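Local coordinates for putative aldo/keto reductase (PDB 4R9O), which probably works as an NADP-dependent oxidoreductase of the aldo/keto reductase family, its active site lying at the mouth of a TIM barrel, at residues V160-P165 against M210-L215; Q183-P188 against G217-N222; V189-L194 against Y250-R255. One frame throughout, in Å; residues are numbered along the deposited sequence.

Contact 1: residues V160-P165 against M210-L215; sequences VSNFTP and MAWSCL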
loop_
_atom_site.group_PDB
_atom_site.type_symbol
_atom_site.label_atom_id
_atom_site.label_comp_id
_atom_site.label_asym_id
_atom_site.label_seq_id
_atom_site.Cartn_x
_atom_site.Cartn_y
_atom_site.Cartn_z
ATOM N N VAL C 160 -13.687 24.408 8.868
ATOM C CA VAL C 160 -13.808 23.283 7.958
ATOM C C VAL C 160 -13.795 21.984 8.737
ATOM O O VAL C 160 -13.586 21.977 9.962
ATOM C CB VAL C 160 -12.660 23.247 6.923
ATOM C CG1 VAL C 160 -12.672 24.503 6.071
ATOM C CG2 VAL C 160 -11.311 23.077 7.640
ATOM N N SER C 161 -14.008 20.886 8.014
ATOM C CA SER C 161 -14.006 19.555 8.593
ATOM C C SER C 161 -13.356 18.582 7.609
ATOM O O SER C 161 -13.671 18.601 6.414
ATOM C CB SER C 161 -15.431 19.116 8.945
ATOM O OG SER C 161 -15.452 17.803 9.483
ATOM N N ASN C 162 -12.412 17.786 8.119
ATOM C CA ASN C 162 -11.741 16.710 7.387
ATOM C C ASN C 162 -10.870 17.190 6.232
ATOM O O ASN C 162 -10.661 16.452 5.275
ATOM C CB ASN C 162 -12.764 15.706 6.867
ATOM C CG ASN C 162 -13.704 15.235 7.954
ATOM O OD1 ASN C 162 -13.266 14.694 8.959
ATOM N ND2 ASN C 162 -15.006 15.469 7.771
ATOM N N PHE C 163 -10.361 18.414 6.344
ATOM C CA PHE C 163 -9.454 18.996 5.349
ATOM C C PHE C 163 -8.006 18.553 5.551
ATOM O O PHE C 163 -7.537 18.398 6.687
ATOM C CB PHE C 163 -9.524 20.538 5.392
ATOM C CG PHE C 163 -10.644 21.134 4.561
ATOM C CD1 PHE C 163 -10.425 22.260 3.789
ATOM C CD2 PHE C 163 -11.914 20.577 4.568
ATOM C CE1 PHE C 163 -11.450 22.819 3.018
ATOM C CE2 PHE C 163 -12.937 21.128 3.800
ATOM C CZ PHE C 163 -12.703 22.254 3.029
ATOM N N THR C 164 -7.295 18.347 4.444
ATOM C CA THR C 164 -5.849 18.197 4.472
ATOM C C THR C 164 -5.269 19.576 4.763
ATOM O O THR C 164 -5.969 20.574 4.593
ATOM C CB THR C 164 -5.292 17.666 3.121
ATOM O OG1 THR C 164 -5.526 18.644 2.096
ATOM C CG2 THR C 164 -5.969 16.354 2.729
ATOM N N PRO C 165 -3.992 19.646 5.186
ATOM C CA PRO C 165 -3.402 20.979 5.351
ATOM C C PRO C 165 -3.369 21.828 4.071
ATOM O O PRO C 165 -3.453 23.046 4.187
ATOM C CB PRO C 165 -1.977 20.671 5.835
ATOM C CG PRO C 165 -2.098 19.362 6.533
ATOM C CD PRO C 165 -3.125 18.586 5.738
ATOM N N MET C 210 -11.925 20.298 16.679
ATOM C CA MET C 210 -12.998 19.504 17.276
ATOM C C MET C 210 -12.796 18.068 16.803
ATOM O O MET C 210 -12.562 17.828 15.615
ATOM C CB MET C 210 -14.383 20.016 16.872
ATOM C CG MET C 210 -14.625 21.490 17.181
ATOM S SD MET C 210 -16.088 22.136 16.349
ATOM C CE MET C 210 -17.386 21.221 17.190
ATOM N N ALA C 211 -12.873 17.115 17.720
ATOM C CA ALA C 211 -12.529 15.736 17.398
ATOM C C ALA C 211 -13.778 14.856 17.359
ATOM O O ALA C 211 -14.541 14.790 18.339
ATOM C CB ALA C 211 -11.512 15.195 18.405
ATOM N N TRP C 212 -14.007 14.195 16.222
ATOM C CA TRP C 212 -15.139 13.281 16.137
ATOM C C TRP C 212 -14.671 11.820 16.061
ATOM O O TRP C 212 -13.478 11.534 15.844
ATOM C CB TRP C 212 -16.072 13.654 14.959
ATOM C CG TRP C 212 -15.479 13.666 13.583
ATOM C CD1 TRP C 212 -14.819 14.701 12.979
ATOM C CD2 TRP C 212 -15.536 12.610 12.612
ATOM N NE1 TRP C 212 -14.447 14.347 11.699
ATOM C CE2 TRP C 212 -14.875 13.068 11.451
ATOM C CE3 TRP C 212 -16.078 11.318 12.610
ATOM C CZ2 TRP C 212 -14.728 12.276 10.313
ATOM C CZ3 TRP C 212 -15.936 10.537 11.472
ATOM C CH2 TRP C 212 -15.266 11.020 10.342
ATOM N N SER C 213 -15.621 10.913 16.289
ATOM C CA SER C 213 -15.371 9.474 16.427
ATOM C C SER C 213 -14.328 9.143 17.496
ATOM O O SER C 213 -13.497 8.248 17.329
ATOM C CB SER C 213 -14.965 8.874 15.084
ATOM O OG SER C 213 -16.122 8.476 14.374
ATOM N N CYS C 214 -14.426 9.843 18.620
ATOM C CA CYS C 214 -13.474 9.709 19.707
ATOM C C CYS C 214 -13.383 8.284 20.251
ATOM O O CYS C 214 -12.332 7.866 20.724
ATOM C CB CYS C 214 -13.844 10.685 20.823
ATOM S SG CYS C 214 -13.711 12.432 20.328
ATOM N N LEU C 215 -14.476 7.534 20.159
ATOM C CA LEU C 215 -14.510 6.160 20.648
ATOM C C LEU C 215 -14.480 5.138 19.509
ATOM O O LEU C 215 -14.986 4.020 19.649
ATOM C CB LEU C 215 -15.748 5.943 21.516
ATOM C CG LEU C 215 -15.800 6.828 22.768
ATOM C CD1 LEU C 215 -17.065 6.565 23.576
ATOM C CD2 LEU C 215 -14.561 6.635 23.631
#
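The polar link between these segments is a hydrogen bond from the indole N-H of W212 to the side-chain carbonyl of N162. NE1 of W212 lies 3.0 Å from OD1 of N162, but the N-H...O angle of 134° makes the bond weak. The oxygen sits in the plane of the indole, at the ring edge, while the amide itself stands almost upright against the ring, the two planes being 85° apart. OD1 of N162 is also 3.1 Å from CZ2 of W212; it lies between NE1 and CZ2, displaced toward the benzene part of the indole, which accords with the bent bond.

S161 is a more distant neighbour, its OG 4.2 Å from NE1 of W212. CB of W212 already points toward segment 160-165, and chi1 59° turns the indole so that its NE1 edge meets N162.

Further hydrogen bonds run to parts of the barrel outside the segments. ND2 of N162 bonds to the carbonyl of H131, and OG of S161 bonds to the backbone oxygen of Q183. Small, polar serine suits a strand end pressed against the next strand, and asparagine tolerates the positive phi with which the chain leaves it.

Both segments carry the chain out of the C-terminal ends of parallel barrel strands, where TIM barrels have their active sites, and S161, N162 and W212 probably bind NADP(+). In many aldo/keto reductases a Ser-Asn pair holds the nicotinamide carboxamide and an aromatic ring stacks on nicotinamide; this grouping is consistent with that. The two bonds together favour one orientation of the N162 amide, OD1 to the indole and ND2, more firmly, to H131.

Contact 2: residues Q183-P188 against G217-N222; sequences QVEISP and GGRLFN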
loop_
_atom_site.group_PDB
_atom_site.type_symbol
_atom_site.label_atom_id
_atom_site.label_comp_id
_atom_site.label_asym_id
_atom_site.label_seq_id
_atom_site.Cartn_x
_atom_site.Cartn_y
_atom_site.Cartn_z
ATOM N N GLN C 183 -12.349 20.252 11.974
ATOM C CA GLN C 183 -12.955 19.164 12.710
ATOM C C GLN C 183 -12.502 17.836 12.111
ATOM O O GLN C 183 -12.758 17.559 10.935
ATOM C CB GLN C 183 -14.485 19.306 12.680
ATOM C CG GLN C 183 -15.202 18.405 13.647
ATOM C CD GLN C 183 -16.700 18.643 13.673
ATOM O OE1 GLN C 183 -17.484 17.736 13.382
ATOM N NE2 GLN C 183 -17.106 19.851 14.066
ATOM N N VAL C 184 -11.808 17.019 12.900
ATOM C CA VAL C 184 -11.201 15.814 12.340
ATOM C C VAL C 184 -11.335 14.584 13.224
ATOM O O VAL C 184 -11.642 14.698 14.415
ATOM C CB VAL C 184 -9.700 16.033 12.053
ATOM C CG1 VAL C 184 -9.503 17.138 11.000
ATOM C CG2 VAL C 184 -8.964 16.363 13.329
ATOM N N GLU C 185 -11.086 13.413 12.635
ATOM C CA GLU C 185 -11.240 12.153 13.357
ATOM C C GLU C 185 -9.993 11.802 14.161
ATOM O O GLU C 185 -8.895 11.717 13.603
ATOM C CB GLU C 185 -11.569 11.001 12.399
ATOM C CG GLU C 185 -11.788 9.678 13.148
ATOM C CD GLU C 185 -12.243 8.543 12.245
ATOM O OE1 GLU C 185 -12.356 8.771 11.020
ATOM O OE2 GLU C 185 -12.472 7.425 12.765
ATOM N N ILE C 186 -10.168 11.601 15.470
ATOM C CA ILE C 186 -9.061 11.263 16.368
ATOM C C ILE C 186 -9.475 10.255 17.433
ATOM O O ILE C 186 -10.406 10.502 18.196
ATOM C CB ILE C 186 -8.504 12.496 17.114
ATOM C CG1 ILE C 186 -8.295 13.679 16.169
ATOM C CG2 ILE C 186 -7.216 12.122 17.850
ATOM C CD1 ILE C 186 -7.924 14.974 16.859
ATOM N N SER C 187 -8.769 9.131 17.492
ATOM C CA SER C 187 -8.989 8.126 18.524
ATOM C C SER C 187 -7.797 7.183 18.545
ATOM O O SER C 187 -6.983 7.201 17.621
ATOM C CB SER C 187 -10.282 7.354 18.267
ATOM O OG SER C 187 -10.089 6.364 17.278
ATOM N N PRO C 188 -7.678 6.353 19.594
ATOM C CA PRO C 188 -6.624 5.333 19.549
ATOM C C PRO C 188 -6.837 4.370 18.376
ATOM O O PRO C 188 -5.888 3.750 17.898
ATOM C CB PRO C 188 -6.771 4.605 20.899
ATOM C CG PRO C 188 -7.444 5.593 21.798
ATOM C CD PRO C 188 -8.353 6.405 20.907
ATOM N N GLY C 217 -15.823 5.311 16.435
ATOM C CA GLY C 217 -17.019 5.196 15.618
ATOM C C GLY C 217 -17.858 3.982 15.978
ATOM O O GLY C 217 -18.514 3.391 15.117
ATOM N N GLY C 218 -17.820 3.588 17.247
ATOM C CA GLY C 218 -18.585 2.436 17.696
ATOM C C GLY C 218 -17.747 1.182 17.894
ATOM O O GLY C 218 -18.145 0.272 18.617
ATOM N N ARG C 219 -16.574 1.142 17.274
ATOM C CA ARG C 219 -15.777 -0.082 17.247
ATOM C C ARG C 219 -15.265 -0.507 18.625
ATOM O O ARG C 219 -15.218 -1.704 18.925
ATOM C CB ARG C 219 -14.607 0.080 16.274
ATOM C CG ARG C 219 -14.995 -0.159 14.807
ATOM C CD ARG C 219 -13.862 0.213 13.855
ATOM N NE ARG C 219 -13.568 1.642 13.916
ATOM C CZ ARG C 219 -12.718 2.273 13.112
ATOM N NH1 ARG C 219 -12.056 1.603 12.179
ATOM N NH2 ARG C 219 -12.528 3.578 13.246
ATOM N N LEU C 220 -14.905 0.461 19.462
ATOM C CA LEU C 220 -14.311 0.154 20.765
ATOM C C LEU C 220 -15.203 -0.785 21.561
ATOM O O LEU C 220 -14.724 -1.742 22.165
ATOM C CB LEU C 220 -14.048 1.432 21.563
ATOM C CG LEU C 220 -13.449 1.185 22.950
ATOM C CD1 LEU C 220 -12.113 0.436 22.854
ATOM C CD2 LEU C 220 -13.290 2.495 23.697
ATOM N N PHE C 221 -16.508 -0.526 21.521
ATOM C CA PHE C 221 -17.472 -1.339 22.257
ATOM C C PHE C 221 -18.151 -2.417 21.413
ATOM O O PHE C 221 -18.466 -3.492 21.923
ATOM C CB PHE C 221 -18.536 -0.439 22.883
ATOM C CG PHE C 221 -18.016 0.419 23.993
ATOM C CD1 PHE C 221 -17.766 1.765 23.790
ATOM C CD2 PHE C 221 -17.765 -0.124 25.244
ATOM C CE1 PHE C 221 -17.280 2.559 24.816
ATOM C CE2 PHE C 221 -17.277 0.663 26.276
ATOM C CZ PHE C 221 -17.033 2.006 26.061
ATOM N N ASN C 222 -18.369 -2.139 20.131
ATOM C CA ASN C 222 -19.204 -2.999 19.298
ATOM C C ASN C 222 -18.449 -3.906 18.342
ATOM O O ASN C 222 -19.054 -4.712 17.645
ATOM C CB ASN C 222 -20.182 -2.152 18.484
ATOM C CG ASN C 222 -21.187 -1.440 19.347
ATOM O OD1 ASN C 222 -22.163 -2.033 19.796
ATOM N ND2 ASN C 222 -20.956 -0.157 19.584
#
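E185 and R219 meet through a long salt bridge, with OE2 of E185 3.9 Å from NH2 of R219. The carboxylate oxygen stands at the edge of the guanidinium, near its plane, and the two flat groups are turned 49° from each other. At this separation the attraction is mainly electrostatic and should be weaker than that of a close, paired bridge.

Two long, flexible side chains are needed to span the distance. E185 runs out extended, with CG opposite the backbone N across the CA-CB bond (chi1 -178°), whereas R219 bends at chi3 and comes in across it at about a right angle. The arginine has a stronger partner nearby: its NE donates to the carbonyl of G216, which helps fix the guanidinium. At the subunit interface R219 also packs against R219 of the second subunit.

E185 ends a strand of the TIM barrel, and R219 begins the short helix 219-222 following the next strand. That region probably binds NADP(+), as in relatives.

Behind R219, glycines shape the helix start. G217 has a positive phi, which glycine adopts readily; at G218, the N-cap residue, a CB would jam against the preceding carbonyl oxygen. The carbonyl oxygen of G218 accepts from N222 twice: from its backbone N at 2.9 Å and from its ND2 at 3.0 Å. The second donor lies in the carbonyl plane, on a lone pair.

Contact 3: residues V189-L194 against Y250-R255; sequences VHQPLL and YAWILR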
loop_
_atom_site.group_PDB
_atom_site.type_symbol
_atom_site.label_atom_id
_atom_site.label_comp_id
_atom_site.label_asym_id
_atom_site.label_seq_id
_atom_site.Cartn_x
_atom_site.Cartn_y
_atom_site.Cartn_z
ATOM N N VAL C 189 -8.082 4.281 17.913
ATOM C CA VAL C 189 -8.484 3.390 16.824
ATOM C C VAL C 189 -8.178 3.994 15.449
ATOM O O VAL C 189 -8.070 3.284 14.450
ATOM C CB VAL C 189 -10.002 3.069 16.927
ATOM C CG1 VAL C 189 -10.443 2.092 15.857
ATOM C CG2 VAL C 189 -10.327 2.518 18.297
ATOM N N HIS C 190 -8.046 5.314 15.400
ATOM C CA HIS C 190 -7.779 6.010 14.151
ATOM C C HIS C 190 -6.761 7.114 14.392
ATOM O O HIS C 190 -7.131 8.217 14.798
ATOM C CB HIS C 190 -9.071 6.598 13.563
ATOM C CG HIS C 190 -8.884 7.228 12.215
ATOM N ND1 HIS C 190 -8.791 6.487 11.060
ATOM C CD2 HIS C 190 -8.749 8.525 11.846
ATOM C CE1 HIS C 190 -8.618 7.301 10.030
ATOM N NE2 HIS C 190 -8.592 8.542 10.481
ATOM N N GLN C 191 -5.486 6.812 14.135
ATOM C CA GLN C 191 -4.390 7.705 14.503
ATOM C C GLN C 191 -3.564 8.369 13.380
ATOM O O GLN C 191 -2.533 8.981 13.691
ATOM C CB GLN C 191 -3.391 6.950 15.408
ATOM C CG GLN C 191 -3.969 6.302 16.680
ATOM C CD GLN C 191 -2.878 5.679 17.570
ATOM O OE1 GLN C 191 -1.767 6.207 17.673
ATOM N NE2 GLN C 191 -3.187 4.545 18.191
ATOM N N PRO C 192 -3.987 8.281 12.095
ATOM C CA PRO C 192 -3.012 8.805 11.127
ATOM C C PRO C 192 -2.786 10.315 11.225
ATOM O O PRO C 192 -1.718 10.786 10.851
ATOM C CB PRO C 192 -3.634 8.440 9.773
ATOM C CG PRO C 192 -5.101 8.367 10.027
ATOM C CD PRO C 192 -5.227 7.831 11.424
ATOM N N LEU C 193 -3.758 11.063 11.738
ATOM C CA LEU C 193 -3.622 12.519 11.747
ATOM C C LEU C 193 -2.567 12.992 12.761
ATOM O O LEU C 193 -2.149 14.158 12.749
ATOM C CB LEU C 193 -4.972 13.173 12.035
ATOM C CG LEU C 193 -6.022 12.867 10.957
ATOM C CD1 LEU C 193 -7.307 13.632 11.238
ATOM C CD2 LEU C 193 -5.498 13.175 9.547
ATOM N N LEU C 194 -2.149 12.084 13.635
ATOM C CA LEU C 194 -1.129 12.395 14.631
ATOM C C LEU C 194 0.201 12.720 13.973
ATOM O O LEU C 194 0.980 13.530 14.486
ATOM C CB LEU C 194 -0.945 11.228 15.596
ATOM C CG LEU C 194 -1.863 11.190 16.826
ATOM C CD1 LEU C 194 -3.323 11.023 16.430
ATOM C CD2 LEU C 194 -1.422 10.080 17.753
ATOM N N TYR C 250 -10.953 9.511 26.342
ATOM C CA TYR C 250 -11.068 10.972 26.246
ATOM C C TYR C 250 -9.800 11.665 26.771
ATOM O O TYR C 250 -9.330 12.650 26.192
ATOM C CB TYR C 250 -12.307 11.473 27.005
ATOM C CG TYR C 250 -13.624 11.186 26.295
ATOM C CD1 TYR C 250 -13.782 11.461 24.940
ATOM C CD2 TYR C 250 -14.699 10.634 26.980
ATOM C CE1 TYR C 250 -14.991 11.193 24.288
ATOM C CE2 TYR C 250 -15.900 10.358 26.343
ATOM C CZ TYR C 250 -16.043 10.639 25.000
ATOM O OH TYR C 250 -17.245 10.363 24.383
ATOM N N ALA C 251 -9.255 11.148 27.871
ATOM C CA ALA C 251 -8.050 11.705 28.475
ATOM C C ALA C 251 -6.883 11.578 27.501
ATOM O O ALA C 251 -6.049 12.474 27.389
ATOM C CB ALA C 251 -7.737 11.002 29.801
ATOM N N TRP C 252 -6.862 10.465 26.773
ATOM C CA TRP C 252 -5.832 10.177 25.780
ATOM C C TRP C 252 -5.841 11.203 24.648
ATOM O O TRP C 252 -4.787 11.644 24.176
ATOM C CB TRP C 252 -6.045 8.767 25.221
ATOM C CG TRP C 252 -4.981 8.276 24.279
ATOM C CD1 TRP C 252 -3.872 7.550 24.607
ATOM C CD2 TRP C 252 -4.937 8.454 22.855
ATOM N NE1 TRP C 252 -3.133 7.278 23.482
ATOM C CE2 TRP C 252 -3.764 7.821 22.391
ATOM C CE3 TRP C 252 -5.764 9.107 21.930
ATOM C CZ2 TRP C 252 -3.404 7.803 21.043
ATOM C CZ3 TRP C 252 -5.405 9.091 20.581
ATOM C CH2 TRP C 252 -4.231 8.446 20.156
ATOM N N ILE C 253 -7.047 11.557 24.208
ATOM C CA ILE C 253 -7.254 12.553 23.165
ATOM C C ILE C 253 -6.889 13.960 23.650
ATOM O O ILE C 253 -6.221 14.723 22.947
ATOM C CB ILE C 253 -8.726 12.535 22.691
ATOM C CG1 ILE C 253 -9.015 11.254 21.902
ATOM C CG2 ILE C 253 -9.058 13.768 21.861
ATOM C CD1 ILE C 253 -10.477 11.097 21.533
ATOM N N LEU C 254 -7.331 14.297 24.859
ATOM C CA LEU C 254 -7.034 15.598 25.457
ATOM C C LEU C 254 -5.536 15.847 25.629
ATOM O O LEU C 254 -5.095 16.994 25.667
ATOM C CB LEU C 254 -7.706 15.732 26.830
ATOM C CG LEU C 254 -9.231 15.821 26.909
ATOM C CD1 LEU C 254 -9.646 15.970 28.369
ATOM C CD2 LEU C 254 -9.757 16.983 26.075
ATOM N N ARG C 255 -4.773 14.765 25.770
ATOM C CA ARG C 255 -3.331 14.846 26.010
ATOM C C ARG C 255 -2.575 15.369 24.777
ATOM O O ARG C 255 -1.458 15.871 24.893
ATOM C CB ARG C 255 -2.798 13.468 26.433
ATOM C CG ARG C 255 -1.298 13.397 26.756
ATOM C CD ARG C 255 -0.911 14.392 27.837
ATOM N NE ARG C 255 0.530 14.392 28.098
ATOM C CZ ARG C 255 1.419 15.073 27.378
ATOM N NH1 ARG C 255 2.707 15.028 27.701
ATOM N NH2 ARG C 255 1.023 15.802 26.335
#
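NE2 of Q191 is gripped by two backbone carbonyls, that of P188 through a hydrogen bond and that of R292 through a weak one, and this steadies the amide where it meets W252. The contact ties a loop of the TIM barrel, between strand 182-185 and helix 198-205, to the outer helix 245-254. It is buried packing with no hydrogen bond between the segments.

Q191 crosses the indole at about a right angle, its CD 4.0 Å from CH2 of W252 and its OE1 4.1 Å from CZ2 of W252. Amide and ring planes are 68° apart, so the groups do not stack. Glutamine suits the place: its CG and CD pack beside the CH2 corner of the indole while its NH2 satisfies main-chain oxygens.

W252 is sent toward the loop by a first torsion that sets CG opposite the backbone N (chi1 -174°). Its broad ring reaches from the helix to the loop, and it also stacks with W288 of helix 285-296. L194, also touching W288, adds a purely apolar contact from the direction opposite to the tryptophan. Its methyl CD2 ends 4.0 Å from CH2 of W252, the same ring carbon that Q191 CD approaches.

In the fold
Contact 1 is the most central, about 7 Å from the chain centre to its own centre, and is buried, polar and probably cofactor-binding; contact 3, about 14 Å out, is also buried but relies on a tryptophan packed by a leucine and a glutamine whose amide is bonded elsewhere. Contact 2 lies near the surface and depends on a long charge pair. Strand 182-185 lies between the two strands of contact 1 in the sheet. Segments 210-215 and 217-222 run from strand 210-212 to helix 219-222 and probably line the NADP(+) site; contacts 1 and 2 both reach the second subunit. Segment 183-188 runs straight on into 189-194, and I253 and Y250 pack on C214.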